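Local coordinates for protein phycocyanobilin lyase subunit beta (Nostoc sp. PCC 7120, PDB 5N3U) that associates with CpcE to form a lyase that is probably required for the chromophorylation of CpcA, the phycocyanin alpha subunit, at residues S109-A114 against S146-W151; S152-A157 against A183-K188; V159-L164 against Q172-R177. All coordinates share one frame; numbering follows the deposited sequence.

Overall arrangement
Contact 1 and contact 2 are both Asp-Arg salt bridges, each joining a helix arginine to an aspartate that forms an Asx turn in a later loop, but contact 1 has one bond and a water, contact 2 two direct bonds. Contact 1, its centre about 10 Å from the centre of the chain, is buried; contact 2, about 17 Å out, is only partly so. Contact 3 is also buried, but made by apolar side chains with no hydrogen bond across it. It shares helices 151-163 and 171-184 with contact 2, gripping them near their short connection, while contact 2 ties the start of the first helix to the turn after the second. Contacts 1 and 2 touch through Arg154.

Contact 1. Residues S109-A114 against S146-W151; sequences SVRRAA and SQDAEW
The guanidinium of Arg111 meets the carboxylate of Asp148 at its edge, where NH1 donates to OD1; on the same rim, NH2 reaches a water that donates in turn to OD1. Nearby, the Arg112 guanidinium has Ser109 N over one face, 3.8 Å above the plane and offset toward the rim. An arginine on a helix, here 108-118, paired with an aspartate in the turn between two later helices is a recurrent feature of HEAT repeats. The NH1-OD1 bond of Arg111 and Asp148 is 2.9 Å long and fairly straight, at 163°. It lies close to the guanidinium plane, yet OD1 is approached from well above the carboxylate plane, the two planes standing 70° apart. Asp148 turns CG away from its own N (chi1 -160°), which brings OD2 over the turn, where it accepts from Glu150 N at 3.0 Å and closes an Asx turn; OD1 serves the arginine. Replacing Asp148 by an alanine would probably leave the buried Arg111 NH1 without its charged mate and deprive Glu150 N of the acceptor that shapes the turn. Further support for Arg111 comes from Ala102 O, which accepts from NE. On the Asp148 side, Glu12 of a phycocyanobilin lyase alpha subunit brings a like charge close to OD2, a repulsion that Arg111 probably offsets in part. Glu150 sits at the N-cap of helix 151-163; its OE2 lies 4.9 Å from Arg112 NH1, and both are hydrogen-bonded to Ser152 OG.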
loop_
_atom_site.group_PDB
_atom_site.type_symbol
_atom_site.label_atom_id
_atom_site.label_comp_id
_atom_site.label_asym_id
_atom_site.label_seq_id
_atom_site.Cartn_x
_atom_site.Cartn_y
_atom_site.Cartn_z
ATOM N N SER B 109 2.904 6.584 7.115
ATOM C CA SER B 109 3.068 7.996 7.014
ATOM C C SER B 109 1.722 8.671 7.314
ATOM O O SER B 109 1.680 9.761 7.962
ATOM C CB SER B 109 3.513 8.416 5.560
ATOM O OG SER B 109 2.689 7.826 4.549
ATOM N N VAL B 110 0.620 8.043 6.880
ATOM C CA VAL B 110 -0.710 8.631 7.124
ATOM C C VAL B 110 -1.062 8.549 8.588
ATOM O O VAL B 110 -1.542 9.522 9.174
ATOM C CB VAL B 110 -1.764 7.939 6.286
ATOM C CG1 VAL B 110 -3.186 8.340 6.743
ATOM C CG2 VAL B 110 -1.568 8.266 4.853
ATOM N N ARG B 111 -0.917 7.376 9.174
ATOM C CA ARG B 111 -1.240 7.153 10.557
ATOM C C ARG B 111 -0.446 8.052 11.528
ATOM O O ARG B 111 -1.008 8.520 12.535
ATOM C CB ARG B 111 -1.012 5.667 10.900
ATOM C CG ARG B 111 -1.822 4.685 10.048
ATOM C CD ARG B 111 -1.646 3.222 10.436
ATOM N NE ARG B 111 -2.308 3.044 11.716
ATOM C CZ ARG B 111 -2.080 2.053 12.552
ATOM N NH1 ARG B 111 -1.226 1.065 12.261
ATOM N NH2 ARG B 111 -2.732 2.052 13.683
ATOM N N ARG B 112 0.867 8.233 11.285
ATOM C CA ARG B 112 1.678 8.992 12.174
ATOM C C ARG B 112 1.249 10.429 12.165
ATOM O O ARG B 112 1.246 11.081 13.229
ATOM C CB ARG B 112 3.169 8.903 11.854
ATOM C CG ARG B 112 3.745 7.473 12.052
ATOM C CD ARG B 112 5.233 7.392 11.848
ATOM N NE ARG B 112 5.603 7.814 10.507
ATOM C CZ ARG B 112 6.133 7.009 9.555
ATOM N NH1 ARG B 112 6.405 5.728 9.785
ATOM N NH2 ARG B 112 6.363 7.503 8.381
ATOM N N ALA B 113 0.937 10.944 10.985
ATOM C CA ALA B 113 0.488 12.339 10.826
ATOM C C ALA B 113 -0.811 12.576 11.582
ATOM O O ALA B 113 -1.001 13.612 12.170
ATOM C CB ALA B 113 0.334 12.734 9.334
ATOM N N ALA B 114 -1.692 11.575 11.561
ATOM C CA ALA B 114 -2.968 11.679 12.209
ATOM C C ALA B 114 -2.818 11.609 13.751
ATOM O O ALA B 114 -3.409 12.406 14.445
ATOM C CB ALA B 114 -3.845 10.588 11.697
ATOM N N SER B 146 -1.544 3.110 20.456
ATOM C CA SER B 146 -0.295 2.959 21.245
ATOM C C SER B 146 0.092 1.515 21.483
ATOM O O SER B 146 1.181 1.257 21.953
ATOM C CB SER B 146 -0.416 3.699 22.568
ATOM O OG SER B 146 -1.230 2.966 23.479
ATOM N N GLN B 147 -0.797 0.583 21.153
ATOM C CA GLN B 147 -0.512 -0.835 21.172
ATOM C C GLN B 147 -0.014 -1.369 19.854
ATOM O O GLN B 147 0.311 -2.510 19.775
ATOM C CB GLN B 147 -1.790 -1.627 21.533
ATOM C CG GLN B 147 -2.451 -1.230 22.848
ATOM C CD GLN B 147 -3.967 -1.071 22.775
ATOM O OE1 GLN B 147 -4.643 -1.575 21.852
ATOM N NE2 GLN B 147 -4.521 -0.331 23.746
ATOM N N ASP B 148 0.062 -0.583 18.789
ATOM C CA ASP B 148 0.433 -1.117 17.513
ATOM C C ASP B 148 1.809 -1.777 17.614
ATOM O O ASP B 148 2.649 -1.360 18.406
ATOM C CB ASP B 148 0.519 0.001 16.466
ATOM C CG ASP B 148 0.428 -0.496 15.083
ATOM O OD1 ASP B 148 -0.721 -0.688 14.576
ATOM O OD2 ASP B 148 1.482 -0.685 14.445
ATOM N N ALA B 149 2.038 -2.743 16.754
ATOM C CA ALA B 149 3.335 -3.426 16.693
ATOM C C ALA B 149 4.466 -2.602 16.082
ATOM O O ALA B 149 5.597 -2.851 16.414
ATOM C CB ALA B 149 3.219 -4.749 15.968
ATOM N N GLU B 150 4.189 -1.624 15.206
ATOM C CA GLU B 150 5.236 -0.808 14.574
ATOM C C GLU B 150 5.648 0.305 15.544
ATOM O O GLU B 150 4.789 1.082 16.056
ATOM C CB GLU B 150 4.675 -0.265 13.252
ATOM C CG GLU B 150 5.336 0.968 12.634
ATOM C CD GLU B 150 6.771 0.758 12.326
ATOM O OE1 GLU B 150 7.103 -0.392 11.951
ATOM O OE2 GLU B 150 7.549 1.730 12.429
ATOM N N TRP B 151 6.958 0.413 15.777
ATOM C CA TRP B 151 7.512 1.357 16.782
ATOM C C TRP B 151 7.144 2.769 16.414
ATOM O O TRP B 151 6.886 3.565 17.322
ATOM C CB TRP B 151 9.060 1.223 16.929
ATOM C CG TRP B 151 9.759 1.745 15.791
ATOM C CD1 TRP B 151 10.093 1.088 14.641
ATOM C CD2 TRP B 151 10.204 3.070 15.640
ATOM N NE1 TRP B 151 10.661 1.939 13.773
ATOM C CE2 TRP B 151 10.764 3.174 14.379
ATOM C CE3 TRP B 151 10.117 4.206 16.442
ATOM C CZ2 TRP B 151 11.267 4.355 13.903
ATOM C CZ3 TRP B 151 10.628 5.374 15.968
ATOM C CH2 TRP B 151 11.197 5.448 14.725
HETATM O O HOH W 1 -3.044 -0.006 16.124
#

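Contact 2. Residues S152-A157 against A183-K188; sequences SIRYAA and ASDAEK
Arg154 and Asp185 form a bidentate salt bridge through NE and NH2 of the arginine. In it NE donates to Asp185 OD2 over 2.8 Å, a somewhat bent bond (146°) that uses the syn lone pair of the oxygen. The second bond, from Arg154 NH2 to Asp185 OD1, is 3.0 Å long and straighter. The side chains reach toward each other from helix and turn, and their flat groups are turned only 31° apart, which permits the paired grip. A bend at chi3 of Arg154 (-68°) swings the NE-NH2 side of the guanidinium round to face the acid.

Hydrogen bonds to the backbone fix both partners. Asp185 OD1 takes a further bond, on its anti lone pair, from Glu187 N at 3.0 Å; this makes an Asx turn just beyond helix 171-184 and leaves OD1 held by two donors. At the other end of the guanidinium, Arg154 NH1 donates to Asp148 O and more weakly to Ala149 O, tying the loop before its own helix into the same cluster.

The van der Waals part is small: Glu187 lays its CG 3.5 Å from Arg154 NH2 at the guanidinium edge. Its carboxylate serves another partner, OE1 forming a salt bridge with Lys245 of a phycocyanobilin lyase alpha subunit. Tyr155, one residue after the arginine, likewise turns to that subunit and hydrogen-bonds Asp273 there through its OH. A helix arginine holding the aspartate of an Asx turn between later helices is consistent with the Asp-Arg pairing of HEAT-repeat stacks.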
loop_
_atom_site.group_PDB
_atom_site.type_symbol
_atom_site.label_atom_id
_atom_site.label_comp_id
_atom_site.label_asym_id
_atom_site.label_seq_id
_atom_site.Cartn_x
_atom_site.Cartn_y
_atom_site.Cartn_z
ATOM N N SER B 152 7.177 3.123 15.127
ATOM C CA SER B 152 6.947 4.507 14.752
ATOM C C SER B 152 5.481 4.961 15.007
ATOM O O SER B 152 5.233 6.175 15.228
ATOM C CB SER B 152 7.363 4.777 13.318
ATOM O OG SER B 152 6.485 4.196 12.397
ATOM N N ILE B 153 4.523 4.023 14.973
ATOM C CA ILE B 153 3.153 4.327 15.312
ATOM C C ILE B 153 3.061 4.596 16.775
ATOM O O ILE B 153 2.407 5.561 17.213
ATOM C CB ILE B 153 2.183 3.147 14.972
ATOM C CG1 ILE B 153 2.158 2.808 13.499
ATOM C CG2 ILE B 153 0.785 3.491 15.437
ATOM C CD1 ILE B 153 2.092 3.976 12.606
ATOM N N ARG B 154 3.689 3.753 17.579
ATOM C CA ARG B 154 3.702 3.994 19.035
ATOM C C ARG B 154 4.390 5.301 19.381
ATOM O O ARG B 154 3.918 6.012 20.223
ATOM C CB ARG B 154 4.357 2.825 19.847
ATOM C CG ARG B 154 3.727 1.486 19.649
ATOM C CD ARG B 154 4.117 0.477 20.749
ATOM N NE ARG B 154 5.541 0.086 20.703
ATOM C CZ ARG B 154 6.161 -0.670 19.790
ATOM N NH1 ARG B 154 5.545 -1.183 18.733
ATOM N NH2 ARG B 154 7.483 -0.919 19.945
ATOM N N TYR B 155 5.465 5.643 18.682
ATOM C CA TYR B 155 6.125 6.910 18.938
ATOM C C TYR B 155 5.180 8.072 18.676
ATOM O O TYR B 155 5.025 9.005 19.487
ATOM C CB TYR B 155 7.367 6.970 18.023
ATOM C CG TYR B 155 8.268 8.161 18.269
ATOM C CD1 TYR B 155 7.956 9.390 17.751
ATOM C CD2 TYR B 155 9.437 8.030 18.989
ATOM C CE1 TYR B 155 8.771 10.514 17.953
ATOM C CE2 TYR B 155 10.255 9.144 19.227
ATOM C CZ TYR B 155 9.925 10.361 18.727
ATOM O OH TYR B 155 10.740 11.475 18.947
ATOM N N ALA B 156 4.526 8.055 17.504
ATOM C CA ALA B 156 3.610 9.111 17.162
ATOM C C ALA B 156 2.464 9.191 18.156
ATOM O O ALA B 156 1.996 10.273 18.450
ATOM C CB ALA B 156 3.052 8.917 15.746
ATOM N N ALA B 157 1.978 8.045 18.617
ATOM C CA ALA B 157 0.922 8.002 19.611
ATOM C C ALA B 157 1.275 8.717 20.922
ATOM O O ALA B 157 0.474 9.431 21.476
ATOM C CB ALA B 157 0.572 6.591 19.882
ATOM N N ALA B 183 7.281 0.560 31.054
ATOM C CA ALA B 183 7.545 -0.779 31.541
ATOM C C ALA B 183 7.645 -1.774 30.413
ATOM O O ALA B 183 8.540 -2.609 30.426
ATOM C CB ALA B 183 6.478 -1.250 32.518
ATOM N N SER B 184 6.748 -1.747 29.450
ATOM C CA SER B 184 6.696 -2.911 28.532
ATOM C C SER B 184 7.388 -2.774 27.190
ATOM O O SER B 184 7.482 -3.744 26.452
ATOM C CB SER B 184 5.254 -3.314 28.280
ATOM O OG SER B 184 4.606 -2.358 27.472
ATOM N N ASP B 185 7.861 -1.591 26.834
ATOM C CA ASP B 185 8.200 -1.400 25.454
ATOM C C ASP B 185 9.577 -2.009 25.107
ATOM O O ASP B 185 10.573 -1.743 25.741
ATOM C CB ASP B 185 8.054 0.063 25.014
ATOM C CG ASP B 185 7.641 0.169 23.556
ATOM O OD1 ASP B 185 8.490 -0.078 22.661
ATOM O OD2 ASP B 185 6.436 0.436 23.302
ATOM N N ALA B 186 9.568 -2.821 24.068
ATOM C CA ALA B 186 10.745 -3.353 23.469
ATOM C C ALA B 186 11.743 -2.277 23.013
ATOM O O ALA B 186 12.936 -2.548 23.049
ATOM C CB ALA B 186 10.332 -4.246 22.275
ATOM N N GLU B 187 11.272 -1.076 22.625
ATOM C CA GLU B 187 12.080 -0.152 21.867
ATOM C C GLU B 187 12.629 0.943 22.732
ATOM O O GLU B 187 11.915 1.613 23.433
ATOM C CB GLU B 187 11.277 0.433 20.685
ATOM C CG GLU B 187 10.912 -0.618 19.665
ATOM C CD GLU B 187 12.061 -0.974 18.744
ATOM O OE1 GLU B 187 13.112 -0.270 18.786
ATOM O OE2 GLU B 187 11.902 -1.929 17.953
ATOM N N LYS B 188 13.939 1.121 22.676
ATOM C CA LYS B 188 14.595 2.149 23.450
ATOM C C LYS B 188 14.146 3.520 22.985
ATOM O O LYS B 188 14.007 4.436 23.769
ATOM C CB LYS B 188 16.098 2.043 23.243
ATOM C CG LYS B 188 16.883 1.653 24.454
ATOM C CD LYS B 188 18.369 2.011 24.287
ATOM C CE LYS B 188 19.062 1.049 23.337
ATOM N NZ LYS B 188 20.505 1.380 23.274
#

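Contact 3. Residues V159-L164 against Q172-R177; sequences VGLQGL and QPIHTR
The CD1 methyl of Ile174 rests against the facing segment 159-164, touching Leu161 O and Leu164 CB together. That methyl lies 3.7 Å from Leu161 O and 3.9 Å from Leu164 CB, while Ile174 CG1 rests 4.2 Å from Leu161 CD2. Leu161 O already accepts from Leu164 N, and the methyl beside it makes a van der Waals contact. Ile174 points CG1 away from its own carbonyl carbon (chi1 -69°), and the nearly extended chi2 of 167° then carries CD1 out to the facing helix. The backbones come close here, the CA atoms of Leu161 and Ile174 lying 6.6 Å apart.

Helix 130-145 supplies the next layer: Leu161 packs on Leu139 and Leu142, and Pro173 also on Leu139. Leu164 rests against Trp123 in a loop. Farther out, Arg177 touches Leu143 and reaches Ser146 OG through NE, with NH1 in a salt bridge to Glu180, so the polar bonds lie beside the apolar patch. With no hydrogen bond across these two segments, the antiparallel helix pair is joined here by hydrophobic burial, which sets no strict angular demand on the partners.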
loop_
_atom_site.group_PDB
_atom_site.type_symbol
_atom_site.label_atom_id
_atom_site.label_comp_id
_atom_site.label_asym_id
_atom_site.label_seq_id
_atom_site.Cartn_x
_atom_site.Cartn_y
_atom_site.Cartn_z
ATOM N N VAL B 159 3.447 11.167 21.115
ATOM C CA VAL B 159 3.464 12.577 20.830
ATOM C C VAL B 159 2.045 13.161 20.863
ATOM O O VAL B 159 1.796 14.278 21.339
ATOM C CB VAL B 159 4.106 12.859 19.488
ATOM C CG1 VAL B 159 4.036 14.353 19.133
ATOM C CG2 VAL B 159 5.591 12.410 19.451
ATOM N N GLY B 160 1.080 12.413 20.318
ATOM C CA GLY B 160 -0.293 12.852 20.366
ATOM C C GLY B 160 -0.762 12.972 21.808
ATOM O O GLY B 160 -1.314 13.962 22.180
ATOM N N LEU B 161 -0.484 11.961 22.589
ATOM C CA LEU B 161 -0.872 11.918 23.981
ATOM C C LEU B 161 -0.302 13.065 24.765
ATOM O O LEU B 161 -1.012 13.663 25.580
ATOM C CB LEU B 161 -0.506 10.622 24.623
ATOM C CG LEU B 161 -1.221 9.358 24.259
ATOM C CD1 LEU B 161 -0.540 8.138 24.859
ATOM C CD2 LEU B 161 -2.709 9.317 24.638
ATOM N N GLN B 162 0.925 13.446 24.494
ATOM C CA GLN B 162 1.501 14.576 25.182
ATOM C C GLN B 162 0.788 15.830 24.868
ATOM O O GLN B 162 0.711 16.761 25.677
ATOM C CB GLN B 162 2.955 14.755 24.766
ATOM C CG GLN B 162 3.780 15.698 25.650
ATOM C CD GLN B 162 5.180 15.907 25.057
ATOM O OE1 GLN B 162 5.884 14.981 24.734
ATOM N NE2 GLN B 162 5.544 17.129 24.859
ATOM N N GLY B 163 0.338 15.963 23.630
ATOM C CA GLY B 163 -0.447 17.111 23.273
ATOM C C GLY B 163 -1.723 17.290 24.048
ATOM O O GLY B 163 -2.266 18.391 24.084
ATOM N N LEU B 164 -2.249 16.226 24.621
ATOM C CA LEU B 164 -3.442 16.364 25.402
ATOM C C LEU B 164 -3.211 16.781 26.914
ATOM O O LEU B 164 -4.130 16.731 27.707
ATOM C CB LEU B 164 -4.248 15.071 25.291
ATOM C CG LEU B 164 -4.817 14.719 23.880
ATOM C CD1 LEU B 164 -5.346 13.318 23.894
ATOM C CD2 LEU B 164 -5.941 15.628 23.485
ATOM N N GLN B 172 -5.026 11.368 33.897
ATOM C CA GLN B 172 -4.838 10.161 34.614
ATOM C C GLN B 172 -4.598 9.034 33.641
ATOM O O GLN B 172 -3.644 8.268 33.830
ATOM C CB GLN B 172 -6.042 9.864 35.560
ATOM C CG GLN B 172 -5.902 8.556 36.345
ATOM C CD GLN B 172 -6.412 7.304 35.642
ATOM O OE1 GLN B 172 -5.710 6.296 35.551
ATOM N NE2 GLN B 172 -7.635 7.345 35.188
ATOM N N PRO B 173 -5.486 8.891 32.620
ATOM C CA PRO B 173 -5.289 7.738 31.758
ATOM C C PRO B 173 -3.990 7.826 30.964
ATOM O O PRO B 173 -3.504 6.776 30.594
ATOM C CB PRO B 173 -6.531 7.755 30.840
ATOM C CG PRO B 173 -7.088 9.134 30.978
ATOM C CD PRO B 173 -6.792 9.530 32.370
ATOM N N ILE B 174 -3.519 9.037 30.698
ATOM C CA ILE B 174 -2.290 9.292 29.906
ATOM C C ILE B 174 -1.080 8.852 30.739
ATOM O O ILE B 174 -0.401 7.875 30.369
ATOM C CB ILE B 174 -2.192 10.748 29.469
ATOM C CG1 ILE B 174 -3.280 11.092 28.407
ATOM C CG2 ILE B 174 -0.821 11.025 28.852
ATOM C CD1 ILE B 174 -3.472 12.568 28.135
ATOM N N HIS B 175 -0.891 9.480 31.913
ATOM C CA HIS B 175 0.083 8.967 32.965
ATOM C C HIS B 175 0.101 7.493 33.083
ATOM O O HIS B 175 1.122 6.850 32.972
ATOM C CB HIS B 175 -0.205 9.561 34.328
ATOM C CG HIS B 175 0.144 11.003 34.415
ATOM N ND1 HIS B 175 -0.425 11.858 35.331
ATOM C CD2 HIS B 175 0.995 11.759 33.674
ATOM C CE1 HIS B 175 0.069 13.075 35.167
ATOM N NE2 HIS B 175 0.933 13.040 34.166
ATOM N N THR B 176 -1.075 6.927 33.228
ATOM C CA THR B 176 -1.197 5.516 33.449
ATOM C C THR B 176 -0.698 4.770 32.266
ATOM O O THR B 176 -0.003 3.731 32.422
ATOM C CB THR B 176 -2.655 5.172 33.763
ATOM O OG1 THR B 176 -2.966 5.663 35.074
ATOM C CG2 THR B 176 -2.939 3.677 33.669
ATOM N N ARG B 177 -1.022 5.290 31.055
ATOM C CA ARG B 177 -0.690 4.530 29.892
ATOM C C ARG B 177 0.812 4.595 29.676
ATOM O O ARG B 177 1.445 3.608 29.320
ATOM C CB ARG B 177 -1.469 5.053 28.684
ATOM C CG ARG B 177 -1.109 4.369 27.409
ATOM C CD ARG B 177 -1.358 2.923 27.454
ATOM N NE ARG B 177 -0.802 2.248 26.304
ATOM C CZ ARG B 177 -0.347 1.011 26.314
ATOM N NH1 ARG B 177 -0.349 0.306 27.444
ATOM N NH2 ARG B 177 0.130 0.470 25.211
#